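Local coordinates for multisubunit Na+/H+ antiporter, B subunit (Anoxybacillus flavithermus, PDB 6Z16), which probably serves as a small membrane-embedded subunit of a multisubunit antiporter that exchanges sodium ions for protons across the cell membrane, at residues Ile7-Thr12 and Leu53-Glu58; Val14-Ile19 and Val49-Ala54; Trp70-Gly75 and Tyr122-Gly127; Leu94-Lys99 and His112-Phe117. All coordinates share one frame; numbering follows the deposited sequence.

Interaction 1 of 4, residues Ile7-Thr12 and Leu53-Glu58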
loop_
_atom_site.group_PDB
_atom_site.type_symbol
_atom_site.label_atom_id
_atom_site.label_comp_id
_atom_site.label_asym_id
_atom_site.label_seq_id
_atom_site.Cartn_x
_atom_site.Cartn_y
_atom_site.Cartn_z
ATOM N N ILE B 7 -31.095 13.255 -2.634
ATOM C CA ILE B 7 -29.906 14.066 -2.860
ATOM C C ILE B 7 -29.262 14.434 -1.532
ATOM O O ILE B 7 -28.036 14.363 -1.383
ATOM C CB ILE B 7 -30.267 15.310 -3.690
ATOM C CG1 ILE B 7 -30.874 14.895 -5.027
ATOM C CG2 ILE B 7 -29.045 16.142 -3.963
ATOM C CD1 ILE B 7 -31.467 16.038 -5.802
ATOM N N LEU B 8 -30.085 14.769 -0.532
ATOM C CA LEU B 8 -29.578 15.114 0.792
ATOM C C LEU B 8 -28.941 13.916 1.483
ATOM O O LEU B 8 -27.859 14.043 2.067
ATOM C CB LEU B 8 -30.703 15.681 1.654
ATOM C CG LEU B 8 -30.297 16.078 3.075
ATOM C CD1 LEU B 8 -29.229 17.152 3.049
ATOM C CD2 LEU B 8 -31.498 16.537 3.869
ATOM N N ARG B 9 -29.582 12.742 1.410
ATOM C CA ARG B 9 -29.017 11.552 2.040
ATOM C C ARG B 9 -27.729 11.111 1.358
ATOM O O ARG B 9 -26.777 10.704 2.035
ATOM C CB ARG B 9 -30.033 10.411 2.046
ATOM C CG ARG B 9 -31.162 10.603 3.041
ATOM C CD ARG B 9 -32.044 9.372 3.151
ATOM N NE ARG B 9 -32.844 9.142 1.956
ATOM C CZ ARG B 9 -32.681 8.109 1.138
ATOM N NH1 ARG B 9 -31.738 7.210 1.380
ATOM N NH2 ARG B 9 -33.457 7.976 0.074
ATOM N N THR B 10 -27.650 11.224 0.031
ATOM C CA THR B 10 -26.432 10.761 -0.623
ATOM C C THR B 10 -25.278 11.739 -0.423
ATOM O O THR B 10 -24.130 11.316 -0.202
ATOM C CB THR B 10 -26.684 10.515 -2.104
ATOM O OG1 THR B 10 -27.855 9.707 -2.250
ATOM C CG2 THR B 10 -25.528 9.735 -2.682
ATOM N N THR B 11 -25.555 13.049 -0.442
ATOM C CA THR B 11 -24.475 13.976 -0.135
ATOM C C THR B 11 -24.102 13.936 1.344
ATOM O O THR B 11 -22.940 14.177 1.669
ATOM C CB THR B 11 -24.811 15.403 -0.587
ATOM O OG1 THR B 11 -23.626 16.204 -0.529
ATOM C CG2 THR B 11 -25.853 16.058 0.293
ATOM N N THR B 12 -25.020 13.536 2.231
ATOM C CA THR B 12 -24.654 13.318 3.625
ATOM C C THR B 12 -23.740 12.110 3.760
ATOM O O THR B 12 -22.747 12.158 4.497
ATOM C CB THR B 12 -25.918 13.143 4.465
ATOM O OG1 THR B 12 -26.728 14.317 4.342
ATOM C CG2 THR B 12 -25.580 12.929 5.925
ATOM N N LEU B 53 -29.723 15.564 10.839
ATOM C CA LEU B 53 -30.502 16.368 9.908
ATOM C C LEU B 53 -30.943 15.558 8.704
ATOM O O LEU B 53 -32.014 15.815 8.149
ATOM C CB LEU B 53 -29.696 17.585 9.466
ATOM C CG LEU B 53 -29.483 18.601 10.577
ATOM C CD1 LEU B 53 -28.523 19.671 10.136
ATOM C CD2 LEU B 53 -30.804 19.207 10.958
ATOM N N ALA B 54 -30.146 14.572 8.297
ATOM C CA ALA B 54 -30.546 13.732 7.179
ATOM C C ALA B 54 -31.523 12.625 7.571
ATOM O O ALA B 54 -32.179 12.064 6.688
ATOM C CB ALA B 54 -29.309 13.120 6.521
ATOM N N PHE B 55 -31.654 12.305 8.858
ATOM C CA PHE B 55 -32.387 11.112 9.280
ATOM C C PHE B 55 -33.226 11.428 10.513
ATOM O O PHE B 55 -33.471 12.588 10.854
ATOM C CB PHE B 55 -31.433 9.945 9.557
ATOM C CG PHE B 55 -30.776 9.398 8.334
ATOM C CD1 PHE B 55 -31.482 8.581 7.468
ATOM C CD2 PHE B 55 -29.451 9.683 8.057
ATOM C CE1 PHE B 55 -30.887 8.072 6.344
ATOM C CE2 PHE B 55 -28.849 9.177 6.930
ATOM C CZ PHE B 55 -29.573 8.369 6.073
ATOM N N ASP B 56 -33.682 10.370 11.174
ATOM C CA ASP B 56 -34.583 10.440 12.314
ATOM C C ASP B 56 -33.756 10.635 13.593
ATOM O O ASP B 56 -32.572 10.969 13.541
ATOM C CB ASP B 56 -35.454 9.179 12.319
ATOM C CG ASP B 56 -36.737 9.345 13.105
ATOM O OD1 ASP B 56 -36.941 10.432 13.683
ATOM O OD2 ASP B 56 -37.533 8.385 13.148
ATOM N N ILE B 57 -34.376 10.456 14.760
ATOM C CA ILE B 57 -33.684 10.532 16.043
ATOM C C ILE B 57 -33.452 9.120 16.570
ATOM O O ILE B 57 -32.472 8.865 17.276
ATOM C CB ILE B 57 -34.465 11.419 17.043
ATOM C CG1 ILE B 57 -33.659 11.689 18.318
ATOM C CG2 ILE B 57 -35.850 10.859 17.362
ATOM C CD1 ILE B 57 -32.455 12.547 18.107
ATOM N N GLU B 58 -34.324 8.178 16.203
ATOM C CA GLU B 58 -34.091 6.787 16.569
ATOM C C GLU B 58 -33.104 6.123 15.618
ATOM O O GLU B 58 -32.350 5.230 16.026
ATOM C CB GLU B 58 -35.420 6.024 16.610
ATOM C CG GLU B 58 -36.203 5.987 15.303
ATOM C CD GLU B 58 -35.927 4.754 14.460
ATOM O OE1 GLU B 58 -35.504 3.725 15.024
ATOM O OE2 GLU B 58 -36.127 4.816 13.230
#

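Interaction 2 of 4, residues Val14-Ile19 and Val49-Ala54. With PTY (phosphatidylethanolamine), chain C.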
loop_
_atom_site.group_PDB
_atom_site.type_symbol
_atom_site.label_atom_id
_atom_site.label_comp_id
_atom_site.label_asym_id
_atom_site.label_seq_id
_atom_site.Cartn_x
_atom_site.Cartn_y
_atom_site.Cartn_z
ATOM N N VAL B 14 -21.655 10.985 1.513
ATOM C CA VAL B 14 -20.303 11.267 1.023
ATOM C C VAL B 14 -19.637 12.455 1.707
ATOM O O VAL B 14 -18.446 12.702 1.467
ATOM C CB VAL B 14 -20.267 11.521 -0.496
ATOM C CG1 VAL B 14 -20.823 10.330 -1.246
ATOM C CG2 VAL B 14 -21.011 12.782 -0.839
ATOM N N VAL B 15 -20.355 13.202 2.543
ATOM C CA VAL B 15 -19.798 14.378 3.205
ATOM C C VAL B 15 -19.400 14.068 4.650
ATOM O O VAL B 15 -18.404 14.606 5.153
ATOM C CB VAL B 15 -20.799 15.552 3.068
ATOM C CG1 VAL B 15 -20.674 16.570 4.155
ATOM C CG2 VAL B 15 -20.522 16.282 1.762
ATOM N N THR B 16 -20.122 13.151 5.299
ATOM C CA THR B 16 -19.792 12.757 6.672
ATOM C C THR B 16 -18.378 12.174 6.881
ATOM O O THR B 16 -17.746 12.557 7.885
ATOM C CB THR B 16 -20.892 11.803 7.174
ATOM O OG1 THR B 16 -22.166 12.452 7.080
ATOM C CG2 THR B 16 -20.663 11.401 8.611
ATOM N N PRO B 17 -17.809 11.311 6.005
ATOM C CA PRO B 17 -16.423 10.867 6.248
ATOM C C PRO B 17 -15.372 11.961 6.220
ATOM O O PRO B 17 -14.414 11.876 6.993
ATOM C CB PRO B 17 -16.178 9.854 5.123
ATOM C CG PRO B 17 -17.473 9.344 4.810
ATOM C CD PRO B 17 -18.401 10.485 4.932
ATOM N N ILE B 18 -15.519 12.995 5.397
ATOM C CA ILE B 18 -14.462 14.001 5.399
ATOM C C ILE B 18 -14.588 14.920 6.615
ATOM O O ILE B 18 -13.576 15.413 7.127
ATOM C CB ILE B 18 -14.420 14.760 4.056
ATOM C CG1 ILE B 18 -13.125 15.563 3.941
ATOM C CG2 ILE B 18 -15.602 15.680 3.874
ATOM C CD1 ILE B 18 -11.892 14.711 4.035
ATOM N N ILE B 19 -15.800 15.080 7.161
ATOM C CA ILE B 19 -15.956 15.793 8.426
ATOM C C ILE B 19 -15.327 15.000 9.564
ATOM O O ILE B 19 -14.656 15.569 10.434
ATOM C CB ILE B 19 -17.441 16.086 8.710
ATOM C CG1 ILE B 19 -18.068 16.902 7.590
ATOM C CG2 ILE B 19 -17.593 16.876 9.993
ATOM C CD1 ILE B 19 -19.552 17.060 7.742
ATOM N N VAL B 49 -24.510 15.656 13.968
ATOM C CA VAL B 49 -25.611 16.593 13.727
ATOM C C VAL B 49 -26.086 16.510 12.283
ATOM O O VAL B 49 -27.291 16.537 12.007
ATOM C CB VAL B 49 -25.179 18.025 14.110
ATOM C CG1 VAL B 49 -26.074 19.074 13.493
ATOM C CG2 VAL B 49 -25.270 18.199 15.581
ATOM N N LEU B 50 -25.145 16.402 11.343
ATOM C CA LEU B 50 -25.509 16.252 9.938
ATOM C C LEU B 50 -26.262 14.947 9.697
ATOM O O LEU B 50 -27.245 14.914 8.939
ATOM C CB LEU B 50 -24.257 16.323 9.074
ATOM C CG LEU B 50 -24.491 16.202 7.575
ATOM C CD1 LEU B 50 -25.366 17.322 7.060
ATOM C CD2 LEU B 50 -23.167 16.210 6.872
ATOM N N LEU B 51 -25.837 13.873 10.368
ATOM C CA LEU B 51 -26.595 12.623 10.324
ATOM C C LEU B 51 -27.983 12.766 10.943
ATOM O O LEU B 51 -28.932 12.118 10.490
ATOM C CB LEU B 51 -25.817 11.517 11.030
ATOM C CG LEU B 51 -24.541 11.043 10.344
ATOM C CD1 LEU B 51 -23.766 10.141 11.271
ATOM C CD2 LEU B 51 -24.889 10.302 9.076
ATOM N N LEU B 52 -28.120 13.601 11.977
ATOM C CA LEU B 52 -29.431 13.875 12.564
ATOM C C LEU B 52 -30.317 14.676 11.626
ATOM O O LEU B 52 -31.541 14.523 11.646
ATOM C CB LEU B 52 -29.287 14.642 13.876
ATOM C CG LEU B 52 -28.763 13.928 15.111
ATOM C CD1 LEU B 52 -28.492 14.930 16.200
ATOM C CD2 LEU B 52 -29.797 12.943 15.562
ATOM N N LEU B 53 -29.723 15.564 10.839
ATOM C CA LEU B 53 -30.502 16.368 9.908
ATOM C C LEU B 53 -30.943 15.558 8.704
ATOM O O LEU B 53 -32.014 15.815 8.149
ATOM C CB LEU B 53 -29.696 17.585 9.466
ATOM C CG LEU B 53 -29.483 18.601 10.577
ATOM C CD1 LEU B 53 -28.523 19.671 10.136
ATOM C CD2 LEU B 53 -30.804 19.207 10.958
ATOM N N ALA B 54 -30.146 14.572 8.297
ATOM C CA ALA B 54 -30.546 13.732 7.179
ATOM C C ALA B 54 -31.523 12.625 7.571
ATOM O O ALA B 54 -32.179 12.064 6.688
ATOM C CB ALA B 54 -29.309 13.120 6.521
HETATM C C1 PTY C . -21.271 5.964 -1.611
HETATM C C2 PTY C . -22.839 0.037 -2.624
HETATM C C3 PTY C . -24.053 0.981 -2.710
HETATM O O4 PTY C . -20.448 5.702 -2.770
HETATM C C5 PTY C . -22.041 4.361 0.188
HETATM C C6 PTY C . -20.874 4.968 -0.549
HETATM O O7 PTY C . -19.815 5.492 0.333
HETATM C C8 PTY C . -19.975 6.626 1.052
HETATM O O10 PTY C . -21.034 7.116 1.339
HETATM C C11 PTY C . -18.644 7.196 1.436
HETATM C C12 PTY C . -17.653 7.132 0.283
HETATM C C13 PTY C . -16.993 8.460 -0.034
HETATM C C14 PTY C . -16.112 9.002 1.074
HETATM C C15 PTY C . -15.368 10.267 0.680
HETATM C C16 PTY C . -14.432 10.071 -0.497
HETATM C C17 PTY C . -13.814 11.356 -1.027
HETATM C C18 PTY C . -12.901 12.066 -0.040
HETATM C C19 PTY C . -12.240 13.317 -0.601
HETATM C C20 PTY C . -11.411 13.065 -1.850
HETATM C C30 PTY C . -20.264 6.700 -3.632
HETATM C C31 PTY C . -19.400 6.266 -4.778
HETATM O O30 PTY C . -20.736 7.796 -3.499
HETATM C C32 PTY C . -17.942 6.069 -4.390
HETATM C C33 PTY C . -17.266 7.364 -3.978
HETATM C C34 PTY C . -15.748 7.322 -4.062
HETATM C C35 PTY C . -15.094 8.682 -3.896
HETATM C C36 PTY C . -13.609 8.694 -4.213
HETATM C C37 PTY C . -13.286 8.316 -5.650
HETATM P P1 PTY C . -23.806 3.229 -1.305
HETATM O O11 PTY C . -23.534 2.327 -2.580
HETATM O O12 PTY C . -24.677 2.537 -0.527
HETATM O O13 PTY C . -24.222 4.511 -1.678
HETATM O O14 PTY C . -22.524 3.255 -0.602
HETATM N N1 PTY C . -23.227 -1.174 -1.899
#

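Interaction 3 of 4, residues Trp70-Gly75 and Tyr122-Gly127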
loop_
_atom_site.group_PDB
_atom_site.type_symbol
_atom_site.label_atom_id
_atom_site.label_comp_id
_atom_site.label_asym_id
_atom_site.label_seq_id
_atom_site.Cartn_x
_atom_site.Cartn_y
_atom_site.Cartn_z
ATOM N N TRP B 70 -22.766 8.375 29.581
ATOM C CA TRP B 70 -21.601 7.557 29.880
ATOM C C TRP B 70 -20.348 8.109 29.222
ATOM O O TRP B 70 -19.266 7.987 29.790
ATOM C CB TRP B 70 -21.829 6.106 29.462
ATOM C CG TRP B 70 -22.812 5.366 30.326
ATOM C CD1 TRP B 70 -23.506 5.862 31.389
ATOM C CD2 TRP B 70 -23.154 3.979 30.241
ATOM N NE1 TRP B 70 -24.290 4.882 31.944
ATOM C CE2 TRP B 70 -24.086 3.714 31.262
ATOM C CE3 TRP B 70 -22.774 2.940 29.389
ATOM C CZ2 TRP B 70 -24.644 2.454 31.453
ATOM C CZ3 TRP B 70 -23.329 1.689 29.581
ATOM C CH2 TRP B 70 -24.254 1.457 30.604
ATOM N N LEU B 71 -20.473 8.767 28.064
ATOM C CA LEU B 71 -19.297 9.361 27.429
ATOM C C LEU B 71 -18.731 10.521 28.231
ATOM O O LEU B 71 -17.507 10.625 28.382
ATOM C CB LEU B 71 -19.605 9.834 26.014
ATOM C CG LEU B 71 -19.591 8.794 24.914
ATOM C CD1 LEU B 71 -19.913 9.475 23.612
ATOM C CD2 LEU B 71 -18.214 8.171 24.866
ATOM N N VAL B 72 -19.592 11.408 28.741
ATOM C CA VAL B 72 -19.064 12.531 29.514
ATOM C C VAL B 72 -18.497 12.049 30.847
ATOM O O VAL B 72 -17.445 12.537 31.295
ATOM C CB VAL B 72 -20.114 13.651 29.684
ATOM C CG1 VAL B 72 -20.460 14.231 28.350
ATOM C CG2 VAL B 72 -21.374 13.183 30.348
ATOM N N ALA B 73 -19.120 11.020 31.448
ATOM C CA ALA B 73 -18.587 10.459 32.687
ATOM C C ALA B 73 -17.224 9.803 32.474
ATOM O O ALA B 73 -16.291 10.033 33.252
ATOM C CB ALA B 73 -19.583 9.462 33.268
ATOM N N ILE B 74 -17.074 9.033 31.392
ATOM C CA ILE B 74 -15.821 8.335 31.126
ATOM C C ILE B 74 -14.715 9.310 30.709
ATOM O O ILE B 74 -13.548 9.113 31.068
ATOM C CB ILE B 74 -16.085 7.217 30.094
ATOM C CG1 ILE B 74 -16.895 6.094 30.742
ATOM C CG2 ILE B 74 -14.825 6.598 29.559
ATOM C CD1 ILE B 74 -17.489 5.127 29.749
ATOM N N GLY B 75 -15.053 10.405 30.023
ATOM C CA GLY B 75 -14.025 11.388 29.689
ATOM C C GLY B 75 -13.519 12.157 30.898
ATOM O O GLY B 75 -12.309 12.426 31.024
ATOM N N TYR B 122 -12.155 15.631 24.573
ATOM C CA TYR B 122 -12.840 15.238 23.346
ATOM C C TYR B 122 -14.141 14.501 23.639
ATOM O O TYR B 122 -15.198 14.844 23.089
ATOM C CB TYR B 122 -11.900 14.360 22.518
ATOM C CG TYR B 122 -12.423 13.912 21.177
ATOM C CD1 TYR B 122 -12.316 14.725 20.062
ATOM C CD2 TYR B 122 -13.037 12.675 21.032
ATOM C CE1 TYR B 122 -12.797 14.313 18.838
ATOM C CE2 TYR B 122 -13.530 12.262 19.819
ATOM C CZ TYR B 122 -13.407 13.083 18.727
ATOM O OH TYR B 122 -13.890 12.663 17.513
ATOM N N PHE B 123 -14.079 13.485 24.508
ATOM C CA PHE B 123 -15.275 12.695 24.792
ATOM C C PHE B 123 -16.340 13.507 25.513
ATOM O O PHE B 123 -17.534 13.349 25.227
ATOM C CB PHE B 123 -14.954 11.446 25.613
ATOM C CG PHE B 123 -14.313 10.350 24.831
ATOM C CD1 PHE B 123 -15.015 9.719 23.822
ATOM C CD2 PHE B 123 -13.054 9.881 25.164
ATOM C CE1 PHE B 123 -14.447 8.693 23.105
ATOM C CE2 PHE B 123 -12.484 8.855 24.460
ATOM C CZ PHE B 123 -13.182 8.257 23.431
ATOM N N VAL B 124 -15.942 14.408 26.419
ATOM C CA VAL B 124 -16.963 15.185 27.118
ATOM C C VAL B 124 -17.595 16.215 26.185
ATOM O O VAL B 124 -18.802 16.454 26.251
ATOM C CB VAL B 124 -16.393 15.831 28.393
ATOM C CG1 VAL B 124 -17.458 16.640 29.113
ATOM C CG2 VAL B 124 -15.907 14.765 29.323
ATOM N N VAL B 125 -16.817 16.792 25.262
ATOM C CA VAL B 125 -17.388 17.765 24.329
ATOM C C VAL B 125 -18.383 17.098 23.382
ATOM O O VAL B 125 -19.498 17.612 23.181
ATOM C CB VAL B 125 -16.272 18.506 23.572
ATOM C CG1 VAL B 125 -16.845 19.310 22.445
ATOM C CG2 VAL B 125 -15.563 19.451 24.503
ATOM N N VAL B 126 -18.024 15.920 22.843
ATOM C CA VAL B 126 -18.943 15.159 21.989
ATOM C C VAL B 126 -20.211 14.795 22.754
ATOM O O VAL B 126 -21.335 15.010 22.270
ATOM C CB VAL B 126 -18.256 13.899 21.433
ATOM C CG1 VAL B 126 -19.253 13.043 20.687
ATOM C CG2 VAL B 126 -17.143 14.266 20.505
ATOM N N GLY B 127 -20.044 14.314 23.988
ATOM C CA GLY B 127 -21.190 13.902 24.775
ATOM C C GLY B 127 -22.106 15.045 25.168
ATOM O O GLY B 127 -23.323 14.918 25.066
#

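Interaction 4 of 4, residues Leu94-Lys99 and His112-Phe117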
loop_
_atom_site.group_PDB
_atom_site.type_symbol
_atom_site.label_atom_id
_atom_site.label_comp_id
_atom_site.label_asym_id
_atom_site.label_seq_id
_atom_site.Cartn_x
_atom_site.Cartn_y
_atom_site.Cartn_z
ATOM N N LEU B 94 -1.234 15.666 38.109
ATOM C CA LEU B 94 -1.067 16.034 36.691
ATOM C C LEU B 94 0.352 16.542 36.404
ATOM O O LEU B 94 0.574 17.704 36.075
ATOM C CB LEU B 94 -2.103 17.073 36.231
ATOM C CG LEU B 94 -3.592 16.777 36.162
ATOM C CD1 LEU B 94 -4.346 18.064 36.005
ATOM C CD2 LEU B 94 -3.877 15.901 34.978
ATOM N N THR B 95 1.314 15.625 36.532
ATOM C CA THR B 95 2.716 15.909 36.235
ATOM C C THR B 95 3.069 15.643 34.770
ATOM O O THR B 95 3.914 16.354 34.208
ATOM C CB THR B 95 3.607 15.095 37.179
ATOM O OG1 THR B 95 3.234 15.391 38.526
ATOM C CG2 THR B 95 5.074 15.447 37.036
ATOM N N HIS B 96 2.398 14.673 34.135
ATOM C CA HIS B 96 2.424 14.432 32.685
ATOM C C HIS B 96 3.824 14.081 32.166
ATOM O O HIS B 96 4.476 14.858 31.471
ATOM C CB HIS B 96 1.838 15.617 31.908
ATOM C CG HIS B 96 0.348 15.717 31.990
ATOM N ND1 HIS B 96 -0.346 16.830 31.577
ATOM C CD2 HIS B 96 -0.581 14.830 32.416
ATOM C CE1 HIS B 96 -1.638 16.633 31.757
ATOM N NE2 HIS B 96 -1.808 15.427 32.264
ATOM N N ALA B 97 4.275 12.890 32.547
ATOM C CA ALA B 97 5.421 12.261 31.904
ATOM C C ALA B 97 4.941 11.380 30.747
ATOM O O ALA B 97 3.763 11.388 30.384
ATOM C CB ALA B 97 6.234 11.471 32.925
ATOM N N TYR B 98 5.846 10.604 30.152
ATOM C CA TYR B 98 5.496 9.763 29.015
ATOM C C TYR B 98 4.930 8.425 29.477
ATOM O O TYR B 98 5.046 8.038 30.641
ATOM C CB TYR B 98 6.709 9.519 28.125
ATOM C CG TYR B 98 7.188 10.740 27.389
ATOM C CD1 TYR B 98 6.573 11.149 26.212
ATOM C CD2 TYR B 98 8.255 11.483 27.868
ATOM C CE1 TYR B 98 7.009 12.267 25.534
ATOM C CE2 TYR B 98 8.699 12.603 27.199
ATOM C CZ TYR B 98 8.073 12.990 26.035
ATOM O OH TYR B 98 8.518 14.104 25.368
ATOM N N LYS B 99 4.324 7.702 28.538
ATOM C CA LYS B 99 3.681 6.436 28.863
ATOM C C LYS B 99 3.673 5.533 27.641
ATOM O O LYS B 99 3.367 5.983 26.533
ATOM C CB LYS B 99 2.254 6.666 29.360
ATOM C CG LYS B 99 1.530 5.439 29.875
ATOM C CD LYS B 99 0.168 5.822 30.432
ATOM C CE LYS B 99 -0.530 4.642 31.088
ATOM N NZ LYS B 99 -0.932 3.598 30.105
ATOM N N HIS B 112 2.984 11.148 25.083
ATOM C CA HIS B 112 2.899 12.087 26.185
ATOM C C HIS B 112 1.479 12.061 26.732
ATOM O O HIS B 112 0.515 12.021 25.969
ATOM C CB HIS B 112 3.275 13.481 25.690
ATOM C CG HIS B 112 3.593 14.457 26.774
ATOM N ND1 HIS B 112 2.626 15.199 27.415
ATOM C CD2 HIS B 112 4.776 14.837 27.308
ATOM C CE1 HIS B 112 3.200 15.982 28.309
ATOM N NE2 HIS B 112 4.504 15.781 28.265
ATOM N N THR B 113 1.345 12.063 28.059
ATOM C CA THR B 113 0.037 11.812 28.659
ATOM C C THR B 113 -0.880 13.025 28.689
ATOM O O THR B 113 -1.988 12.919 29.223
ATOM C CB THR B 113 0.181 11.275 30.080
ATOM O OG1 THR B 113 0.968 12.179 30.853
ATOM C CG2 THR B 113 0.829 9.933 30.075
ATOM N N ALA B 114 -0.468 14.162 28.133
ATOM C CA ALA B 114 -1.404 15.260 27.936
ATOM C C ALA B 114 -2.408 14.957 26.830
ATOM O O ALA B 114 -3.479 15.576 26.783
ATOM C CB ALA B 114 -0.639 16.544 27.629
ATOM N N VAL B 115 -2.095 13.993 25.964
ATOM C CA VAL B 115 -2.986 13.626 24.875
ATOM C C VAL B 115 -4.190 12.849 25.397
ATOM O O VAL B 115 -5.299 12.992 24.875
ATOM C CB VAL B 115 -2.181 12.850 23.817
ATOM C CG1 VAL B 115 -3.037 12.464 22.618
ATOM C CG2 VAL B 115 -0.986 13.678 23.378
ATOM N N LEU B 116 -4.025 12.052 26.457
ATOM C CA LEU B 116 -5.196 11.405 27.049
ATOM C C LEU B 116 -6.056 12.389 27.831
ATOM O O LEU B 116 -7.277 12.199 27.935
ATOM C CB LEU B 116 -4.785 10.231 27.934
ATOM C CG LEU B 116 -4.825 8.850 27.267
ATOM C CD1 LEU B 116 -3.773 8.689 26.202
ATOM C CD2 LEU B 116 -4.713 7.743 28.307
ATOM N N PHE B 117 -5.447 13.450 28.361
ATOM C CA PHE B 117 -6.221 14.544 28.937
ATOM C C PHE B 117 -7.073 15.217 27.863
ATOM O O PHE B 117 -8.280 15.438 28.051
ATOM C CB PHE B 117 -5.270 15.539 29.594
ATOM C CG PHE B 117 -5.954 16.606 30.383
ATOM C CD1 PHE B 117 -6.429 16.347 31.653
ATOM C CD2 PHE B 117 -6.123 17.869 29.855
ATOM C CE1 PHE B 117 -7.059 17.329 32.382
ATOM C CE2 PHE B 117 -6.756 18.854 30.577
ATOM C CZ PHE B 117 -7.223 18.582 31.843
#

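Interaction 1 of 4, residues Ile7-Thr12 and Leu53-Glu58
Arg9 reaches Phe55 with the aliphatic part of its side chain: CD lies 3.6 Å from CE1 of the ring and CG borders CZ. The two side chains cross at about a right angle, CD coming to the ring obliquely. CG of Arg9 stands anti to the carbonyl carbon (chi1 -73°), and the chain bends at chi3; beyond the bend NH2 forms a salt bridge with Glu100 of a neighbouring subunit. One turn on, Thr12 meets the methyl of Ala54, OG1 of Thr12 lying 3.6 Å from CB of Ala54 and its CG2 nearly as close. Thr12 OG1 sits beside its own backbone N and donates to Leu8 O at 2.6 Å. Leu8 O thus holds two donors, OG1 and N of Thr12, arriving from opposite faces of the carbonyl plane. With no hydrogen bond across it, this is van der Waals packing in a probable transmembrane helical hairpin, joining the beginning of helix 6-28 to the last turn of helix 37-54 and to Phe55 just after it.

Interaction 2 of 4, residues Val14-Ile19 and Val49-Ala54
Thr16 and Leu50 mark the nearest approach of two antiparallel helix segments, their CA atoms 7.5 Å apart. The short axes of 14-19 and 49-54 run at 166° to each other and come no closer than 10.5 Å, a spacing bridged by side chains. Helix 14-19 is kinked at Pro17, which has no N-H to give to the turn before, and the bonds from Ile18 N and Ile19 N to Val15 O are weak. From the other helix Leu50 extends CG anti to its backbone N (chi1 -179°). Its CD2 touches Val15 CG1 at 3.7 Å and Ile19 CD1 at 3.8 Å, and also lies near Thr16 OG1; the Leu50 side chain crosses those of Val15 and Ile19 at about a right angle. Phe69 of a neighbouring subunit packs on both Val15 and Leu50. Leu51 CD2 comes to the same hydroxyl, 4.0 Å from Thr16 OG1. On the lipid side of helix 14-19, Val14 CG1 lies 3.4 Å from the phosphatidylethanolamine oxygen O30, while Pro17 CG rests against acyl carbon C14. The Thr16 hydroxyl is hydrogen-bonded to Thr12 O within its own helix, which satisfies it locally among leucine methyls. Cohesion therefore rests on apolar contacts, with no hydrogen bond between the two segments.

Interaction 3 of 4, residues Trp70-Gly75 and Tyr122-Gly127
The Phe123 ring receives Leu71 CD2 obliquely, with CD1 of the ring 3.7 Å from that methyl and CE1 a little farther; the two side chains cross at about a right angle. The Tyr122 ring turns to other helices, one face carrying Val126 CG2 toward its rim and its OH hydrogen-bonded to Thr44. The motif is a close antiparallel pair of transmembrane helices with a glycine on each: the axes of 70-75 and 122-127 approach to 7.5 Å with a signed crossing angle of -158°. Val72 and Val124 form the middle, their CA atoms 4.1 Å apart and their CG1 methyls touching. Gly75 and Gly127 lie against the opposite helix with backbone alone, and Val72 CG1 rests on Gly127 CA at 3.7 Å. At the second glycine, Phe123 CB lies 4.2 Å from Gly75 CA. The CG2 branch of Val124, anti to its carbonyl carbon, turns to the backbone of helix 68-88, bordering Val72 O and sitting 3.9 Å from Gly75 C.

Interaction 4 of 4, residues Leu94-Lys99 and His112-Phe117
His96 and Thr113 meet where a two-stranded antiparallel hairpin, 98-101 with 109-112, leads into helix 114-137. The tight part centres on Ala97 O, which accepts a hydrogen bond from Thr113 OG1 at 2.9 Å, in the carbonyl plane, and a weak one from Thr113 N. Thr113 OG1 takes the crowded position between its backbone N and carbonyl carbon (chi1 55°), and it also lies 3.4 Å from His96 CD2. The buried imidazole of His96 is sandwiched: Ala114 CA makes a CH-pi contact over one face, 4.2 Å from the ring centroid, while Leu94 CB lies over the opposite face. Next to it, Leu94 CD2 meets Phe117 CD1. His112 turns its ring back toward the helix start, and ND1 accepts a weak capping bond from Ala114 N.

The surface side is looser. Tyr98 and His112 form a non-hydrogen-bonded antiparallel pair whose rings stack edge-to-face, the edge of His112 toward the face of Tyr98, with centroids 5.2 Å apart and planes at 89°. Ala776 of a neighbouring subunit packs on both residues. Lys99 contributes mainly aliphatic contact before its chain bends at chi4, and its CB lies 3.6 Å from the Thr113 CG2 methyl.

Interactions 1 and 2 hold the same pair, helix 6-28 and helix 37-54, and share Leu53 and Ala54; Thr12 of the first touches Leu50 of the second, making one continuous seam. Interaction 2 is its buried portion, whereas interaction 1 is only partly buried, where helix 6-28 begins and helix 37-54 gives way to loop. Interaction 3, also buried and nearest the chain's centre, joins helices 68-88 and 114-137 by close backbone packing, unlike the wider spacing of interaction 2, filled by side chains. Interaction 4 uses helix 114-137 too, opposite interactions 1 and 2 across the chain's centre. Partly exposed, it alone has hydrogen bonds between its segments, as histidine, threonine and backbone polar groups join the apolar packing.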